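Local coordinates for protein putative Chlorite dismutase TA0507 (Thermoplasma acidophilum, PDB 3DTZ) that is of unknown function but belongs to the chlorite dismutase family, so it may bind heme and act as an oxidoreductase, at residues D[45-48]-D[49-52]; D[162-165]-D[166-170]; D[212-216]-D[217-221]. All coordinates share one frame; numbering follows the deposited sequence.

Contact 1: residues D[45-48]-D[49-52]; sequences RSLD and RMMR
Asp48 and Arg52 form a salt bridge one helical turn apart. Arg52 grips side-on. Arg52 NH2 lies 2.8 Å from Asp48 OD2, and Arg52 NE lies 3.0 Å from the same oxygen. The oxygen sits close to the guanidinium plane, but both nitrogens meet it from the same face of the carboxylate, well above its plane. The two flat groups are turned 39° against each other. Asp48 CG is anti to the backbone N (chi1 174°), and the arginine chain bends at chi3 (-77°) to bring its NE edge back over the carboxylate. This is an i to i+4 ion pair on helix 41-60, with Arg52 exposed and Ala240 of helix 236-243 touching Asp48. With an alanine here instead of the aspartate, the Arg52 guanidinium would probably be left without this mate and be freer to turn.

Arg49 lies back along the preceding turn instead. Arg49 NH2 is 3.5 Å from Ser46 CA, which lies over one face of the guanidinium. A water links Arg49 NH1 to Arg45 NE, so the two positive groups share an acceptor. Leu47 is buried on the inner side, where Leu47 CD1 meets Met51 CE at 3.7 Å and Met50 CE at 3.9 Å. Both are selenomethionines. Regular backbone bonds, such as Arg52 N to Asp48 O, set this spacing. Ile239 of helix 236-243 and Met102 of helix 88-102 pack against the inner side.

Contact 2: residues D[162-165]-D[166-170]; sequences IMHE and HIKMA
Glu165, His166 and Met163 carry this contact within helix 156-172. It is built from an i to i+3 contact of Met163 with His166 and from i to i+4 contacts of His164 with Lys168 and of Glu165 with Met169. Glu165 CG is anti to the backbone N (chi1 -172°) and the chain runs on extended. This carries the carboxylate past Met169 to the loop after helix 203-213, where OE1 accepts a hydrogen bond from the backbone N of Arg217. On the way, Glu165 CD comes within 4.2 Å of Met169 CE, so a selenomethionine methyl flanks the carboxylate. Met169 N is hydrogen-bonded to Glu165 O at 3.0 Å.

His166 and Met163 lie side by side and point the same way. The Met163 chain folds at chi2 and chi3 and brings Met163 CE 4.2 Å from His166 CD2. The methyl approaches the imidazole obliquely. His166 CB sits 3.5 Å from Met163 O. Ile167 N bonds to Met163 O at 3.0 Å. Ile167 CD1 lies 3.3 Å from Met163 O. The backbone bond from His166 N to Ile162 O is weak. On the exposed side, His164 CE1 meets the aliphatic CD of Lys168 at 3.7 Å, and these two chains cross obliquely.

Outside the segments, Leu213 of helix 203-213 packs on His166 and Met169, and Trp151 packs on Met163. Across these segments the hydrogen bonds are backbone ones, and the side chains meet through carbon contacts. Glu165 OE1 is bonded to the loop at Arg217 N, consistent with tying that loop to the helix.

Contact 3: residues D[212-216]-D[217-221]; sequences KLREA and RARKW
Arg214 and Arg219 stack flat, guanidinium on guanidinium, across the turn that leads out of helix 203-213. It is a local contact in the turn between helix 203-213 and strand 222-223. The two planes are 4° apart and the guanidinium centres 3.9 Å. Arg219 NH2 stands over the centre of the Arg214 group, 3.5 Å from Arg214 CZ, while Arg214 NH1 lies over the rim of the Arg219 group. The Arg219 chain bends at both chi2 (-58°) and chi3 (-53°). This brings Arg219 NE to 3.7 Å from Arg214 CD.

Like charges so close would probably repel each other, but each has an acid partner. Arg214 NE is in a salt bridge with Glu193 of a second subunit, whose Tyr152 also packs on Arg214, and Arg219 NH2 is in one with Glu225 of the same chain.

The backbone turn brings the two arginines together. A type I turn runs from Leu213 to Ala216, and Ala216 itself is extended. Helical torsions resume at Arg217. Arg219 N then bonds to Ala216 O at 3.1 Å, meeting it from above the carbonyl plane. Arg219 CG also lies on two carbonyl oxygens, 3.3 Å from Ala216 O and 3.5 Å from Leu213 O.

Around this turn, Arg217 forms a salt bridge with Glu161 of helix 156-172. Just before strand 222-223, the Trp221 ring meets that of Trp151 on helix 149-153, with Ile162 of helix 156-172 beside it.

How the contacts relate
All three contacts are local, so none closes a long loop. They follow one another along the chain, and none nests in or crosses another. Contact 1 comes first, on helix 41-60, where helices 88-102 and 236-243 pack against it. Contact 2 follows on helix 156-172, on the opposite side of the chain's centre, its centre about 44 Å from that of contact 1. Contact 3 lies where helix 203-213 gives way to the loop before strand 222-223. Contacts 2 and 3 touch, their centres about 9 Å apart, and so join helix 156-172 to that loop. Contact 3 also reaches a second subunit.

Contact 1: residues D[45-48]-D[49-52]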
ATOM      1  N   ARG D  45      33.794  -6.920  -1.026  1.00 22.82           N
ATOM      2  CA  ARG D  45      34.783  -6.155  -1.797  1.00 22.40           C
ATOM      3  C   ARG D  45      34.166  -5.491  -3.035  1.00 21.39           C
ATOM      4  O   ARG D  45      34.462  -4.319  -3.341  1.00 20.34           O
ATOM      5  CB  ARG D  45      35.976  -7.039  -2.189  1.00 22.49           C
ATOM      6  CG  ARG D  45      36.977  -7.242  -1.064  1.00 23.33           C
ATOM      7  CD  ARG D  45      38.254  -7.940  -1.562  1.00 24.82           C
ATOM      8  NE  ARG D  45      37.938  -9.250  -2.118  1.00 31.14           N
ATOM      9  CZ  ARG D  45      37.970 -10.400  -1.442  1.00 33.18           C
ATOM     10  NH1 ARG D  45      38.323 -10.438  -0.154  1.00 33.15           N
ATOM     11  NH2 ARG D  45      37.642 -11.522  -2.071  1.00 33.73           N
ATOM     12  N   SER D  46      33.291  -6.241  -3.711  1.00 20.28           N
ATOM     13  CA  SER D  46      32.544  -5.739  -4.861  1.00 20.39           C
ATOM     14  C   SER D  46      31.671  -4.541  -4.462  1.00 19.31           C
ATOM     15  O   SER D  46      31.632  -3.531  -5.168  1.00 18.72           O
ATOM     16  CB  SER D  46      31.675  -6.847  -5.454  1.00 20.96           C
ATOM     17  OG  SER D  46      31.038  -6.402  -6.642  1.00 24.96           O
ATOM     18  N   LEU D  47      30.975  -4.649  -3.333  1.00 18.86           N
ATOM     19  CA  LEU D  47      30.160  -3.522  -2.866  1.00 18.88           C
ATOM     20  C   LEU D  47      31.038  -2.295  -2.586  1.00 18.19           C
ATOM     21  O   LEU D  47      30.673  -1.162  -2.916  1.00 17.31           O
ATOM     22  CB  LEU D  47      29.338  -3.902  -1.610  1.00 19.22           C
ATOM     23  CG  LEU D  47      28.564  -2.756  -0.946  1.00 19.73           C
ATOM     24  CD1 LEU D  47      27.596  -2.125  -1.965  1.00 21.86           C
ATOM     25  CD2 LEU D  47      27.829  -3.208   0.338  1.00 20.22           C
ATOM     26  N   ASP D  48      32.198  -2.529  -1.964  1.00 17.03           N
ATOM     27  CA  ASP D  48      33.095  -1.448  -1.593  1.00 18.06           C
ATOM     28  C   ASP D  48      33.593  -0.723  -2.842  1.00 17.69           C
ATOM     29  O   ASP D  48      33.603   0.521  -2.906  1.00 17.78           O
ATOM     30  CB  ASP D  48      34.266  -2.024  -0.785  1.00 17.66           C
ATOM     31  CG  ASP D  48      35.332  -1.002  -0.479  1.00 20.75           C
ATOM     32  OD1 ASP D  48      35.063  -0.028   0.262  1.00 23.94           O
ATOM     33  OD2 ASP D  48      36.461  -1.206  -0.965  1.00 23.22           O
ATOM     34  N   ARG D  49      33.992  -1.505  -3.840  1.00 17.53           N
ATOM     35  CA  ARG D  49      34.497  -0.924  -5.078  1.00 18.37           C
ATOM     36  C   ARG D  49      33.377  -0.129  -5.757  1.00 17.37           C
ATOM     37  O   ARG D  49      33.600   0.961  -6.306  1.00 17.47           O
ATOM     38  CB  ARG D  49      35.060  -2.010  -6.007  1.00 18.65           C
ATOM     39  CG  ARG D  49      36.326  -2.659  -5.525  1.00 20.01           C
ATOM     40  CD  ARG D  49      36.952  -3.544  -6.645  1.00 20.95           C
ATOM     41  NE  ARG D  49      36.017  -4.583  -7.087  1.00 26.31           N
ATOM     42  CZ  ARG D  49      35.998  -5.835  -6.630  1.00 29.80           C
ATOM     43  NH1 ARG D  49      36.874  -6.242  -5.711  1.00 31.50           N
ATOM     44  NH2 ARG D  49      35.096  -6.695  -7.099  1.00 32.42           N
HETATM   45  N   MSE D  50      32.162  -0.652  -5.703  1.00 17.34           N
HETATM   46  CA  MSE D  50      31.054   0.057  -6.330  1.00 17.52           C
HETATM   47  C   MSE D  50      30.701   1.404  -5.667  1.00 17.07           C
HETATM   48  O   MSE D  50      30.416   2.378  -6.353  1.00 16.35           O
HETATM   49  CB  MSE D  50      29.830  -0.844  -6.409  1.00 18.81           C
HETATM   50  CG  MSE D  50      28.675  -0.161  -7.113  1.00 20.15           C
HETATM   51 SE   MSE D  50      27.359   0.327  -5.833  0.50 26.40          SE
HETATM   52  CE  MSE D  50      26.687  -1.397  -5.730  1.00 18.06           C
HETATM   53  N   MSE D  51      30.679   1.450  -4.344  1.00 17.07           N
HETATM   54  CA  MSE D  51      30.407   2.701  -3.612  1.00 17.37           C
HETATM   55  C   MSE D  51      31.515   3.737  -3.807  1.00 17.59           C
HETATM   56  O   MSE D  51      31.242   4.928  -3.999  1.00 17.39           O
HETATM   57  CB  MSE D  51      30.241   2.421  -2.135  1.00 17.74           C
HETATM   58  CG  MSE D  51      29.046   1.573  -1.804  1.00 19.57           C
HETATM   59 SE   MSE D  51      27.427   2.700  -1.967  0.75 23.62          SE
HETATM   60  CE  MSE D  51      26.187   1.319  -1.524  1.00 21.88           C
ATOM     61  N   ARG D  52      32.763   3.283  -3.769  1.00 17.82           N
ATOM     62  CA  ARG D  52      33.880   4.179  -4.070  1.00 18.54           C
ATOM     63  C   ARG D  52      33.725   4.763  -5.483  1.00 18.65           C
ATOM     64  O   ARG D  52      33.926   5.945  -5.685  1.00 18.70           O
ATOM     65  CB  ARG D  52      35.216   3.463  -3.869  1.00 18.65           C
ATOM     66  CG  ARG D  52      35.590   3.341  -2.394  1.00 18.51           C
ATOM     67  CD  ARG D  52      37.015   2.788  -2.174  1.00 20.03           C
ATOM     68  NE  ARG D  52      37.064   1.338  -2.392  1.00 25.28           N
ATOM     69  CZ  ARG D  52      37.798   0.714  -3.309  1.00 25.20           C
ATOM     70  NH1 ARG D  52      38.612   1.382  -4.131  1.00 27.63           N
ATOM     71  NH2 ARG D  52      37.738  -0.608  -3.389  1.00 26.49           N
TER
HETATM   72  O   HOH W   1      37.947  -9.167  -4.966  1.00 39.54           O

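Contact 2: residues D[162-165]-D[166-170]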
ATOM      1  N   ILE D 162       1.333  33.471   9.622  1.00 34.11           N
ATOM      2  CA  ILE D 162       1.391  32.108  10.130  1.00 33.02           C
ATOM      3  C   ILE D 162       2.832  31.587  10.042  1.00 32.91           C
ATOM      4  O   ILE D 162       3.356  31.038  11.014  1.00 32.56           O
ATOM      5  CB  ILE D 162       0.410  31.171   9.392  1.00 32.77           C
ATOM      6  CG1 ILE D 162      -1.034  31.556   9.717  1.00 32.18           C
ATOM      7  CG2 ILE D 162       0.667  29.706   9.785  1.00 31.63           C
ATOM      8  CD1 ILE D 162      -2.034  31.172   8.643  1.00 31.49           C
HETATM    9  N   MSE D 163       3.473  31.793   8.894  1.00 32.80           N
HETATM   10  CA  MSE D 163       4.851  31.345   8.701  1.00 32.89           C
HETATM   11  C   MSE D 163       5.862  32.095   9.551  1.00 32.71           C
HETATM   12  O   MSE D 163       6.840  31.506  10.008  1.00 32.68           O
HETATM   13  CB  MSE D 163       5.251  31.372   7.220  1.00 33.40           C
HETATM   14  CG  MSE D 163       4.450  30.402   6.363  1.00 35.03           C
HETATM   15 SE   MSE D 163       4.430  28.556   7.099  1.00 39.94          SE
HETATM   16  CE  MSE D 163       6.376  28.296   7.133  1.00 38.26           C
ATOM     17  N   HIS D 164       5.639  33.387   9.774  1.00 32.45           N
ATOM     18  CA  HIS D 164       6.547  34.153  10.630  1.00 32.25           C
ATOM     19  C   HIS D 164       6.580  33.581  12.044  1.00 31.27           C
ATOM     20  O   HIS D 164       7.654  33.467  12.643  1.00 30.99           O
ATOM     21  CB  HIS D 164       6.172  35.638  10.657  1.00 32.69           C
ATOM     22  CG  HIS D 164       6.981  36.447  11.626  1.00 35.79           C
ATOM     23  ND1 HIS D 164       6.623  36.602  12.950  1.00 38.50           N
ATOM     24  CD2 HIS D 164       8.128  37.149  11.463  1.00 38.32           C
ATOM     25  CE1 HIS D 164       7.515  37.365  13.560  1.00 40.09           C
ATOM     26  NE2 HIS D 164       8.437  37.711  12.679  1.00 39.41           N
ATOM     27  N   GLU D 165       5.406  33.208  12.557  1.00 30.40           N
ATOM     28  CA  GLU D 165       5.271  32.627  13.893  1.00 29.95           C
ATOM     29  C   GLU D 165       6.102  31.361  14.012  1.00 29.75           C
ATOM     30  O   GLU D 165       6.763  31.138  15.029  1.00 29.37           O
ATOM     31  CB  GLU D 165       3.809  32.293  14.203  1.00 30.00           C
ATOM     32  CG  GLU D 165       3.581  31.865  15.672  1.00 31.32           C
ATOM     33  CD  GLU D 165       2.379  30.942  15.885  1.00 32.58           C
ATOM     34  OE1 GLU D 165       2.147  30.030  15.066  1.00 30.32           O
ATOM     35  OE2 GLU D 165       1.664  31.126  16.900  1.00 34.37           O
ATOM     36  N   HIS D 166       6.058  30.537  12.960  1.00 29.45           N
ATOM     37  CA  HIS D 166       6.785  29.261  12.907  1.00 29.59           C
ATOM     38  C   HIS D 166       8.288  29.485  12.898  1.00 29.92           C
ATOM     39  O   HIS D 166       9.021  28.856  13.671  1.00 29.79           O
ATOM     40  CB  HIS D 166       6.355  28.479  11.671  1.00 28.92           C
ATOM     41  CG  HIS D 166       7.239  27.312  11.352  1.00 29.65           C
ATOM     42  ND1 HIS D 166       6.964  26.032  11.781  1.00 28.68           N
ATOM     43  CD2 HIS D 166       8.396  27.235  10.650  1.00 30.42           C
ATOM     44  CE1 HIS D 166       7.910  25.214  11.354  1.00 28.65           C
ATOM     45  NE2 HIS D 166       8.796  25.920  10.672  1.00 30.30           N
ATOM     46  N   ILE D 167       8.729  30.391  12.024  1.00 30.57           N
ATOM     47  CA  ILE D 167      10.145  30.736  11.840  1.00 31.35           C
ATOM     48  C   ILE D 167      10.734  31.311  13.134  1.00 31.39           C
ATOM     49  O   ILE D 167      11.790  30.864  13.588  1.00 31.90           O
ATOM     50  CB  ILE D 167      10.341  31.718  10.627  1.00 31.71           C
ATOM     51  CG1 ILE D 167       9.920  31.048   9.318  1.00 32.73           C
ATOM     52  CG2 ILE D 167      11.791  32.190  10.503  1.00 31.92           C
ATOM     53  CD1 ILE D 167       9.505  32.021   8.215  1.00 35.30           C
ATOM     54  N   LYS D 168      10.029  32.282  13.722  1.00 31.04           N
ATOM     55  CA  LYS D 168      10.363  32.864  15.020  1.00 30.83           C
ATOM     56  C   LYS D 168      10.493  31.789  16.108  1.00 29.74           C
ATOM     57  O   LYS D 168      11.448  31.798  16.892  1.00 29.59           O
ATOM     58  CB  LYS D 168       9.283  33.896  15.392  1.00 30.73           C
ATOM     59  CG  LYS D 168       9.451  34.615  16.708  1.00 32.18           C
ATOM     60  CD  LYS D 168       8.399  35.733  16.818  1.00 32.28           C
ATOM     61  CE  LYS D 168       8.723  36.744  17.922  1.00 33.91           C
ATOM     62  NZ  LYS D 168       8.796  36.092  19.261  1.00 35.71           N
HETATM   63  N   MSE D 169       9.528  30.868  16.140  1.00 28.54           N
HETATM   64  CA  MSE D 169       9.511  29.779  17.115  1.00 27.11           C
HETATM   65  C   MSE D 169      10.708  28.823  16.968  1.00 28.43           C
HETATM   66  O   MSE D 169      11.313  28.430  17.967  1.00 28.84           O
HETATM   67  CB  MSE D 169       8.193  29.012  17.039  1.00 27.20           C
HETATM   68  CG  MSE D 169       7.982  28.079  18.200  1.00 25.82           C
HETATM   69 SE   MSE D 169       6.306  27.126  18.191  0.50 20.74          SE
HETATM   70  CE  MSE D 169       5.037  28.611  18.196  1.00 24.30           C
ATOM     71  N   ALA D 170      11.046  28.469  15.730  1.00 29.62           N
ATOM     72  CA  ALA D 170      12.218  27.637  15.444  1.00 30.88           C
ATOM     73  C   ALA D 170      13.523  28.326  15.853  1.00 32.06           C
ATOM     74  O   ALA D 170      14.379  27.723  16.518  1.00 32.39           O
ATOM     75  CB  ALA D 170      12.251  27.275  13.983  1.00 30.51           C
TER

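Contact 3: residues D[212-216]-D[217-221]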
ATOM      1  N   LYS D 212       8.502  20.864  19.765  1.00 17.71           N
ATOM      2  CA  LYS D 212       8.096  22.230  20.106  1.00 18.28           C
ATOM      3  C   LYS D 212       7.329  22.896  18.950  1.00 17.95           C
ATOM      4  O   LYS D 212       6.328  23.575  19.164  1.00 17.46           O
ATOM      5  CB  LYS D 212       9.295  23.064  20.501  1.00 18.30           C
ATOM      6  CG  LYS D 212       8.935  24.484  20.970  1.00 21.59           C
ATOM      7  CD  LYS D 212       8.014  24.458  22.206  1.00 25.80           C
ATOM      8  CE  LYS D 212       7.817  25.852  22.785  1.00 30.83           C
ATOM      9  NZ  LYS D 212       7.499  26.808  21.694  1.00 33.16           N
ATOM     10  N   LEU D 213       7.794  22.675  17.722  1.00 17.44           N
ATOM     11  CA  LEU D 213       7.168  23.285  16.555  1.00 17.38           C
ATOM     12  C   LEU D 213       5.775  22.750  16.241  1.00 16.83           C
ATOM     13  O   LEU D 213       5.052  23.346  15.429  1.00 16.68           O
ATOM     14  CB  LEU D 213       8.096  23.208  15.340  1.00 17.10           C
ATOM     15  CG  LEU D 213       9.353  24.082  15.394  1.00 17.97           C
ATOM     16  CD1 LEU D 213      10.284  23.716  14.258  1.00 21.23           C
ATOM     17  CD2 LEU D 213       8.986  25.578  15.315  1.00 19.51           C
ATOM     18  N   ARG D 214       5.376  21.657  16.905  1.00 16.35           N
ATOM     19  CA  ARG D 214       3.985  21.184  16.826  1.00 16.51           C
ATOM     20  C   ARG D 214       3.030  22.239  17.393  1.00 16.95           C
ATOM     21  O   ARG D 214       1.811  22.175  17.173  1.00 16.93           O
ATOM     22  CB  ARG D 214       3.773  19.845  17.575  1.00 16.50           C
ATOM     23  CG  ARG D 214       4.423  18.608  16.927  1.00 16.26           C
ATOM     24  CD  ARG D 214       3.838  18.357  15.560  1.00 17.00           C
ATOM     25  NE  ARG D 214       3.994  16.994  15.026  1.00 18.85           N
ATOM     26  CZ  ARG D 214       4.928  16.592  14.154  1.00 20.39           C
ATOM     27  NH1 ARG D 214       5.870  17.423  13.717  1.00 19.16           N
ATOM     28  NH2 ARG D 214       4.934  15.323  13.718  1.00 19.71           N
ATOM     29  N   GLU D 215       3.601  23.196  18.130  1.00 17.54           N
ATOM     30  CA  GLU D 215       2.823  24.236  18.809  1.00 18.99           C
ATOM     31  C   GLU D 215       2.506  25.425  17.891  1.00 18.97           C
ATOM     32  O   GLU D 215       1.718  26.309  18.269  1.00 18.30           O
ATOM     33  CB  GLU D 215       3.528  24.687  20.110  1.00 19.37           C
ATOM     34  CG  GLU D 215       3.603  23.559  21.172  1.00 20.69           C
ATOM     35  CD  GLU D 215       4.365  23.938  22.442  1.00 22.21           C
ATOM     36  OE1 GLU D 215       4.431  25.135  22.794  1.00 25.58           O
ATOM     37  OE2 GLU D 215       4.901  23.015  23.098  1.00 26.38           O
ATOM     38  N   ALA D 216       3.106  25.431  16.693  1.00 18.74           N
ATOM     39  CA  ALA D 216       2.850  26.464  15.678  1.00 19.28           C
ATOM     40  C   ALA D 216       1.536  26.238  14.911  1.00 19.60           C
ATOM     41  O   ALA D 216       1.211  25.105  14.543  1.00 19.06           O
ATOM     42  CB  ALA D 216       4.013  26.542  14.710  1.00 19.09           C
ATOM     43  N   ARG D 217       0.793  27.325  14.674  1.00 20.30           N
ATOM     44  CA  ARG D 217      -0.443  27.299  13.893  1.00 21.06           C
ATOM     45  C   ARG D 217      -0.251  26.680  12.493  1.00 20.51           C
ATOM     46  O   ARG D 217      -1.183  26.064  11.947  1.00 20.61           O
ATOM     47  CB  ARG D 217      -1.018  28.723  13.723  1.00 20.85           C
ATOM     48  CG  ARG D 217      -1.444  29.433  14.997  1.00 22.80           C
ATOM     49  CD  ARG D 217      -2.220  30.731  14.651  1.00 23.04           C
ATOM     50  NE  ARG D 217      -1.323  31.845  14.317  1.00 27.58           N
ATOM     51  CZ  ARG D 217      -1.578  32.799  13.421  1.00 29.41           C
ATOM     52  NH1 ARG D 217      -2.707  32.794  12.722  1.00 31.74           N
ATOM     53  NH2 ARG D 217      -0.691  33.768  13.212  1.00 30.01           N
ATOM     54  N   ALA D 218       0.945  26.861  11.930  1.00 20.42           N
ATOM     55  CA  ALA D 218       1.316  26.293  10.610  1.00 20.58           C
ATOM     56  C   ALA D 218       0.954  24.809  10.492  1.00 20.28           C
ATOM     57  O   ALA D 218       0.529  24.351   9.431  1.00 20.89           O
ATOM     58  CB  ALA D 218       2.806  26.509  10.330  1.00 20.53           C
ATOM     59  N   ARG D 219       1.077  24.073  11.601  1.00 19.84           N
ATOM     60  CA  ARG D 219       0.755  22.630  11.642  1.00 19.35           C
ATOM     61  C   ARG D 219      -0.661  22.271  11.165  1.00 20.30           C
ATOM     62  O   ARG D 219      -0.893  21.158  10.667  1.00 19.10           O
ATOM     63  CB  ARG D 219       0.955  22.085  13.050  1.00 18.79           C
ATOM     64  CG  ARG D 219       2.400  22.171  13.545  1.00 19.04           C
ATOM     65  CD  ARG D 219       3.389  21.439  12.633  1.00 20.65           C
ATOM     66  NE  ARG D 219       3.023  20.044  12.356  1.00 21.17           N
ATOM     67  CZ  ARG D 219       3.710  19.226  11.546  1.00 21.00           C
ATOM     68  NH1 ARG D 219       4.828  19.638  10.939  1.00 19.17           N
ATOM     69  NH2 ARG D 219       3.298  17.972  11.354  1.00 20.47           N
ATOM     70  N   LYS D 220      -1.592  23.209  11.322  1.00 19.81           N
ATOM     71  CA  LYS D 220      -2.992  22.954  10.999  1.00 21.60           C
ATOM     72  C   LYS D 220      -3.176  22.628   9.514  1.00 21.76           C
ATOM     73  O   LYS D 220      -4.125  21.937   9.148  1.00 22.03           O
ATOM     74  CB  LYS D 220      -3.876  24.148  11.387  1.00 21.82           C
ATOM     75  CG  LYS D 220      -4.016  24.357  12.898  1.00 23.05           C
ATOM     76  CD  LYS D 220      -5.054  25.410  13.234  1.00 22.96           C
ATOM     77  CE  LYS D 220      -4.516  26.823  13.096  1.00 24.38           C
ATOM     78  NZ  LYS D 220      -5.604  27.809  13.447  1.00 24.22           N
ATOM     79  N   TRP D 221      -2.255  23.114   8.680  1.00 21.56           N
ATOM     80  CA  TRP D 221      -2.351  22.923   7.239  1.00 21.76           C
ATOM     81  C   TRP D 221      -1.330  21.929   6.674  1.00 21.76           C
ATOM     82  O   TRP D 221      -1.341  21.666   5.469  1.00 22.24           O
ATOM     83  CB  TRP D 221      -2.218  24.257   6.500  1.00 22.45           C
ATOM     84  CG  TRP D 221      -3.330  25.234   6.777  1.00 23.38           C
ATOM     85  CD1 TRP D 221      -4.515  25.352   6.111  1.00 24.34           C
ATOM     86  CD2 TRP D 221      -3.330  26.244   7.786  1.00 24.15           C
ATOM     87  NE1 TRP D 221      -5.273  26.382   6.658  1.00 25.09           N
ATOM     88  CE2 TRP D 221      -4.557  26.948   7.681  1.00 24.49           C
ATOM     89  CE3 TRP D 221      -2.410  26.627   8.771  1.00 23.94           C
ATOM     90  CZ2 TRP D 221      -4.891  27.994   8.540  1.00 24.81           C
ATOM     91  CZ3 TRP D 221      -2.736  27.672   9.610  1.00 24.64           C
ATOM     92  CH2 TRP D 221      -3.965  28.348   9.490  1.00 24.62           C
TER